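Local structure of leucine aminopeptidase 2, chloroplastic (Streptomyces sp. BC16019, 5LHJ) at residues Leu222-Val230 / Glu345-Arg356. The protein is a manganese-binding aminopeptidase of the M17 family that acts in bottromycin maturation and probably removes unsubstituted N-terminal amino acids from peptides. Sequence-based numbering, arbitrary orientation. Where two conformers were deposited one is given.
Sequences LGLTGLTAV and EGRVVLADVLVR
Val230 lies across Glu345 and Val349 at about a right angle, with its CB 3.7 Å from Val349 CG2 and its CG1 3.5 Å from Glu345 CG. The other methyl of Val349, CG1, is anti to its backbone N (chi1 171°), which directs it to Leu227 CD1. Around Leu227 and Val349 the helical segments 225-230 and 345-356 come close: their axes approach to 7.0 Å at 148°, roughly antiparallel. Gly226 makes this possible, because a side chain there would run into Val348 O and the Asp352 carboxylate. Its CA instead rests 3.4 Å from Val348 O in a CA-H...O contact, and that buried carbonyl has no conventional partner. Leu224 lays CD2 along Asp352 CB, 3.7 Å away. Asp352 OD2 accepts Gly226 N at 2.9 Å, the donor standing 50° out of the carboxylate plane. A water that accepts from Leu227 N and donates to Val349 O and the same OD2 joins the two backbones, while His331 ND1 and Leu332 N also bond to the carboxylate. An alanine in place of Asp352 would probably leave Gly226 N without its acceptor and deprive the water of one of its three contacts. At the partly exposed edge, a second water links Leu222 O to Arg356 NH1, meeting the guanidinium edge in plane; Leu222 CD1 lies over one face, and Glu242 pairs with NE. Two M17 catalytic-domain helices thus pack closely across a glycine, against strands 239-245 and 306-316; Val230 covers only the aliphatic part of Glu345, whose carboxylate leads away and coordinates both manganese ions when bound, though this chain holds neither.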
ATOM      1  N   LEU A 222      33.420   5.878 -27.165  1.00 24.91           N
ATOM      2  CA  LEU A 222      33.262   4.427 -27.100  1.00 23.44           C
ATOM      3  C   LEU A 222      31.850   3.973 -27.431  1.00 22.44           C
ATOM      4  O   LEU A 222      31.651   2.807 -27.737  1.00 22.17           O
ATOM      5  CB  LEU A 222      33.661   3.890 -25.726  1.00 23.18           C
ATOM      6  CG  LEU A 222      35.060   4.220 -25.225  1.00 23.33           C
ATOM      7  CD1 LEU A 222      35.314   3.438 -23.942  1.00 23.11           C
ATOM      8  CD2 LEU A 222      36.116   3.911 -26.275  1.00 23.46           C
ATOM      9  N   GLY A 223      30.880   4.881 -27.388  1.00 21.57           N
ATOM     10  CA  GLY A 223      29.510   4.551 -27.791  1.00 21.20           C
ATOM     11  C   GLY A 223      28.756   3.684 -26.789  1.00 20.31           C
ATOM     12  O   GLY A 223      27.836   2.939 -27.177  1.00 20.24           O
ATOM     13  N   LEU A 224      29.128   3.790 -25.512  1.00 19.31           N
ATOM     14  CA  LEU A 224      28.454   3.055 -24.427  1.00 18.67           C
ATOM     15  C   LEU A 224      27.220   3.864 -24.012  1.00 18.36           C
ATOM     16  O   LEU A 224      27.196   4.518 -22.964  1.00 18.26           O
ATOM     17  CB  LEU A 224      29.411   2.826 -23.247  1.00 18.52           C
ATOM     18  CG  LEU A 224      30.739   2.121 -23.581  1.00 18.40           C
ATOM     19  CD1 LEU A 224      31.632   1.986 -22.363  1.00 18.29           C
ATOM     20  CD2 LEU A 224      30.511   0.763 -24.216  1.00 18.58           C
ATOM     21  N   THR A 225      26.198   3.794 -24.864  1.00 18.18           N
ATOM     22  CA  THR A 225      25.024   4.665 -24.784  0.61 18.26           C
ATOM     23  C   THR A 225      24.211   4.438 -23.525  1.00 17.83           C
ATOM     24  O   THR A 225      23.677   5.379 -22.951  1.00 17.82           O
ATOM     25  CB  THR A 225      24.083   4.452 -25.988  0.61 18.62           C
ATOM     26  OG1 THR A 225      24.859   4.366 -27.191  0.61 19.10           O
ATOM     27  CG2 THR A 225      23.084   5.590 -26.101  0.61 18.83           C
ATOM     28  N   GLY A 226      24.105   3.178 -23.117  1.00 17.50           N
ATOM     29  CA  GLY A 226      23.352   2.835 -21.913  1.00 17.24           C
ATOM     30  C   GLY A 226      23.964   3.469 -20.675  1.00 17.19           C
ATOM     31  O   GLY A 226      23.268   4.081 -19.866  1.00 17.35           O
ATOM     32  N   LEU A 227      25.284   3.348 -20.546  1.00 17.16           N
ATOM     33  CA  LEU A 227      26.015   3.950 -19.429  1.00 17.17           C
ATOM     34  C   LEU A 227      25.815   5.471 -19.357  1.00 17.62           C
ATOM     35  O   LEU A 227      25.500   6.005 -18.292  1.00 17.37           O
ATOM     36  CB  LEU A 227      27.511   3.616 -19.536  1.00 17.24           C
ATOM     37  CG  LEU A 227      28.454   4.309 -18.542  1.00 17.36           C
ATOM     38  CD1 LEU A 227      28.120   3.964 -17.101  1.00 17.22           C
ATOM     39  CD2 LEU A 227      29.885   3.903 -18.869  1.00 17.45           C
ATOM     40  N   THR A 228      26.008   6.163 -20.478  1.00 18.81           N
ATOM     41  CA  THR A 228      25.862   7.629 -20.499  1.00 19.75           C
ATOM     42  C   THR A 228      24.395   8.071 -20.258  1.00 19.00           C
ATOM     43  O   THR A 228      24.171   9.030 -19.535  1.00 19.07           O
ATOM     44  CB  THR A 228      26.483   8.258 -21.758  1.00 21.36           C
ATOM     45  OG1 THR A 228      25.958   7.650 -22.919  1.00 23.24           O
ATOM     46  CG2 THR A 228      27.956   8.034 -21.771  1.00 21.80           C
ATOM     47  N   ALA A 229      23.410   7.331 -20.777  1.00 18.34           N
ATOM     48  CA  ALA A 229      21.981   7.655 -20.529  1.00 18.17           C
ATOM     49  C   ALA A 229      21.566   7.488 -19.071  1.00 17.76           C
ATOM     50  O   ALA A 229      20.913   8.374 -18.483  1.00 17.61           O
ATOM     51  CB  ALA A 229      21.080   6.805 -21.420  1.00 18.26           C
ATOM     52  N   VAL A 230      21.930   6.343 -18.498  1.00 17.17           N
ATOM     53  CA  VAL A 230      21.604   6.039 -17.106  1.00 17.14           C
ATOM     54  C   VAL A 230      22.305   7.025 -16.167  1.00 17.27           C
ATOM     55  O   VAL A 230      21.704   7.507 -15.227  1.00 17.08           O
ATOM     56  CB  VAL A 230      21.966   4.582 -16.760  1.00 17.05           C
ATOM     57  CG1 VAL A 230      22.005   4.347 -15.249  1.00 17.21           C
ATOM     58  CG2 VAL A 230      20.983   3.633 -17.441  1.00 17.25           C
ATOM     59  N   GLU A 345      18.100  -0.337 -14.522  1.00 17.12           N
ATOM     60  CA  GLU A 345      19.155   0.401 -15.230  1.00 17.80           C
ATOM     61  C   GLU A 345      20.398  -0.449 -15.464  1.00 17.22           C
ATOM     62  O   GLU A 345      21.112  -0.218 -16.430  1.00 17.21           O
ATOM     63  CB  GLU A 345      19.493   1.711 -14.492  1.00 18.58           C
ATOM     64  CG  GLU A 345      20.619   1.656 -13.466  1.00 19.49           C
ATOM     65  CD  GLU A 345      20.351   0.827 -12.237  1.00 21.04           C
ATOM     66  OE1 GLU A 345      19.188   0.436 -11.981  1.00 22.26           O
ATOM     67  OE2 GLU A 345      21.321   0.572 -11.502  1.00 23.23           O
ATOM     68  N   GLY A 346      20.658  -1.424 -14.587  1.00 16.87           N
ATOM     69  CA  GLY A 346      21.856  -2.249 -14.682  1.00 16.70           C
ATOM     70  C   GLY A 346      22.013  -2.955 -16.020  1.00 16.18           C
ATOM     71  O   GLY A 346      23.096  -2.942 -16.626  1.00 16.33           O
ATOM     72  N   ARG A 347      20.931  -3.574 -16.498  1.00 15.79           N
ATOM     73  CA  ARG A 347      21.008  -4.315 -17.753  1.00 15.43           C
ATOM     74  C   ARG A 347      21.292  -3.381 -18.940  1.00 15.49           C
ATOM     75  O   ARG A 347      21.997  -3.751 -19.877  1.00 15.25           O
ATOM     76  CB  ARG A 347      19.748  -5.164 -17.977  1.00 15.35           C
ATOM     77  CG  ARG A 347      18.465  -4.399 -18.291  1.00 15.45           C
ATOM     78  CD  ARG A 347      17.248  -5.298 -18.085  1.00 15.44           C
ATOM     79  NE  ARG A 347      17.060  -5.578 -16.669  1.00 15.78           N
ATOM     80  CZ  ARG A 347      16.094  -6.328 -16.131  1.00 15.96           C
ATOM     81  NH1 ARG A 347      15.177  -6.938 -16.877  1.00 16.16           N
ATOM     82  NH2 ARG A 347      16.061  -6.466 -14.819  1.00 16.19           N
ATOM     83  N   VAL A 348      20.769  -2.164 -18.860  1.00 15.95           N
ATOM     84  CA  VAL A 348      20.941  -1.144 -19.896  1.00 16.27           C
ATOM     85  C   VAL A 348      22.402  -0.657 -19.942  1.00 16.54           C
ATOM     86  O   VAL A 348      22.954  -0.467 -21.017  1.00 16.65           O
ATOM     87  CB  VAL A 348      19.941   0.031 -19.673  1.00 16.69           C
ATOM     88  CG1 VAL A 348      20.188   1.183 -20.638  1.00 17.05           C
ATOM     89  CG2 VAL A 348      18.507  -0.463 -19.785  1.00 16.90           C
ATOM     90  N   VAL A 349      23.011  -0.484 -18.778  1.00 16.61           N
ATOM     91  CA  VAL A 349      24.420  -0.109 -18.663  1.00 17.11           C
ATOM     92  C   VAL A 349      25.340  -1.238 -19.194  1.00 16.68           C
ATOM     93  O   VAL A 349      26.289  -0.987 -19.948  1.00 17.18           O
ATOM     94  CB  VAL A 349      24.772   0.234 -17.198  1.00 17.41           C
ATOM     95  CG1 VAL A 349      26.261   0.407 -17.019  1.00 18.14           C
ATOM     96  CG2 VAL A 349      24.031   1.490 -16.730  1.00 17.75           C
ATOM     97  N   LEU A 350      25.064  -2.473 -18.795  1.00 16.16           N
ATOM     98  CA  LEU A 350      25.877  -3.616 -19.196  1.00 16.00           C
ATOM     99  C   LEU A 350      25.826  -3.922 -20.693  1.00 15.88           C
ATOM    100  O   LEU A 350      26.811  -4.409 -21.241  1.00 15.49           O
ATOM    101  CB  LEU A 350      25.459  -4.869 -18.422  1.00 16.30           C
ATOM    102  CG  LEU A 350      25.718  -4.858 -16.912  1.00 16.68           C
ATOM    103  CD1 LEU A 350      25.011  -6.023 -16.211  1.00 17.07           C
ATOM    104  CD2 LEU A 350      27.193  -4.894 -16.652  1.00 16.80           C
ATOM    105  N   ALA A 351      24.682  -3.657 -21.335  1.00 15.91           N
ATOM    106  CA  ALA A 351      24.440  -4.034 -22.741  1.00 16.10           C
ATOM    107  C   ALA A 351      25.593  -3.664 -23.668  1.00 16.46           C
ATOM    108  O   ALA A 351      26.198  -4.524 -24.315  1.00 16.48           O
ATOM    109  CB  ALA A 351      23.149  -3.399 -23.234  1.00 16.35           C
ATOM    110  N   ASP A 352      25.950  -2.387 -23.690  1.00 16.54           N
ATOM    111  CA  ASP A 352      26.978  -1.916 -24.637  1.00 17.11           C
ATOM    112  C   ASP A 352      28.359  -2.428 -24.262  1.00 16.90           C
ATOM    113  O   ASP A 352      29.194  -2.668 -25.130  1.00 16.99           O
ATOM    114  CB  ASP A 352      26.989  -0.392 -24.705  1.00 17.39           C
ATOM    115  CG  ASP A 352      25.620   0.164 -24.947  1.00 17.94           C
ATOM    116  OD1 ASP A 352      25.231   0.234 -26.127  1.00 19.17           O
ATOM    117  OD2 ASP A 352      24.882   0.470 -23.970  1.00 17.69           O
ATOM    118  N   VAL A 353      28.596  -2.629 -22.968  1.00 16.49           N
ATOM    119  CA  VAL A 353      29.885  -3.166 -22.526  1.00 16.50           C
ATOM    120  C   VAL A 353      30.040  -4.625 -22.981  1.00 16.50           C
ATOM    121  O   VAL A 353      31.122  -5.035 -23.385  1.00 16.36           O
ATOM    122  CB  VAL A 353      30.072  -3.024 -21.001  1.00 16.39           C
ATOM    123  CG1 VAL A 353      31.408  -3.610 -20.562  1.00 16.39           C
ATOM    124  CG2 VAL A 353      29.951  -1.556 -20.602  1.00 16.35           C
ATOM    125  N   LEU A 354      28.959  -5.406 -22.949  1.00 16.38           N
ATOM    126  CA  LEU A 354      28.999  -6.777 -23.485  1.00 16.90           C
ATOM    127  C   LEU A 354      29.269  -6.808 -24.991  1.00 17.19           C
ATOM    128  O   LEU A 354      29.987  -7.692 -25.476  1.00 17.44           O
ATOM    129  CB  LEU A 354      27.704  -7.528 -23.157  1.00 16.86           C
ATOM    130  CG  LEU A 354      27.534  -7.922 -21.692  1.00 16.99           C
ATOM    131  CD1 LEU A 354      26.100  -8.360 -21.428  1.00 17.11           C
ATOM    132  CD2 LEU A 354      28.506  -9.026 -21.297  1.00 17.25           C
ATOM    133  N   VAL A 355      28.730  -5.831 -25.721  1.00 17.33           N
ATOM    134  CA  VAL A 355      29.025  -5.700 -27.163  1.00 17.94           C
ATOM    135  C   VAL A 355      30.534  -5.461 -27.320  1.00 18.47           C
ATOM    136  O   VAL A 355      31.212  -6.174 -28.059  1.00 18.87           O
ATOM    137  CB  VAL A 355      28.220  -4.566 -27.846  1.00 17.92           C
ATOM    138  CG1 VAL A 355      28.639  -4.392 -29.305  1.00 18.34           C
ATOM    139  CG2 VAL A 355      26.710  -4.828 -27.767  1.00 17.87           C
ATOM    140  N   ARG A 356      31.050  -4.475 -26.601  1.00 18.98           N
ATOM    141  CA  ARG A 356      32.460  -4.123 -26.683  1.00 19.85           C
ATOM    142  C   ARG A 356      33.354  -5.302 -26.271  1.00 19.93           C
ATOM    143  O   ARG A 356      34.361  -5.592 -26.940  1.00 20.33           O
ATOM    144  CB  ARG A 356      32.757  -2.891 -25.819  1.00 20.09           C
ATOM    145  CG  ARG A 356      34.196  -2.387 -25.920  1.00 20.87           C
ATOM    146  CD  ARG A 356      34.472  -1.204 -25.013  1.00 20.84           C
ATOM    147  NE  ARG A 356      35.908  -0.943 -24.924  1.00 21.61           N
ATOM    148  CZ  ARG A 356      36.639  -0.298 -25.833  1.00 22.75           C
ATOM    149  NH1 ARG A 356      36.102   0.190 -26.956  1.00 22.77           N
ATOM    150  NH2 ARG A 356      37.952  -0.141 -25.619  1.00 23.14           N
TER
HETATM  151  O   HOH W   1      33.442   0.606 -27.914  1.00 25.06           O
HETATM  152  O   HOH W   2      26.512   1.132 -21.788  1.00 17.58           O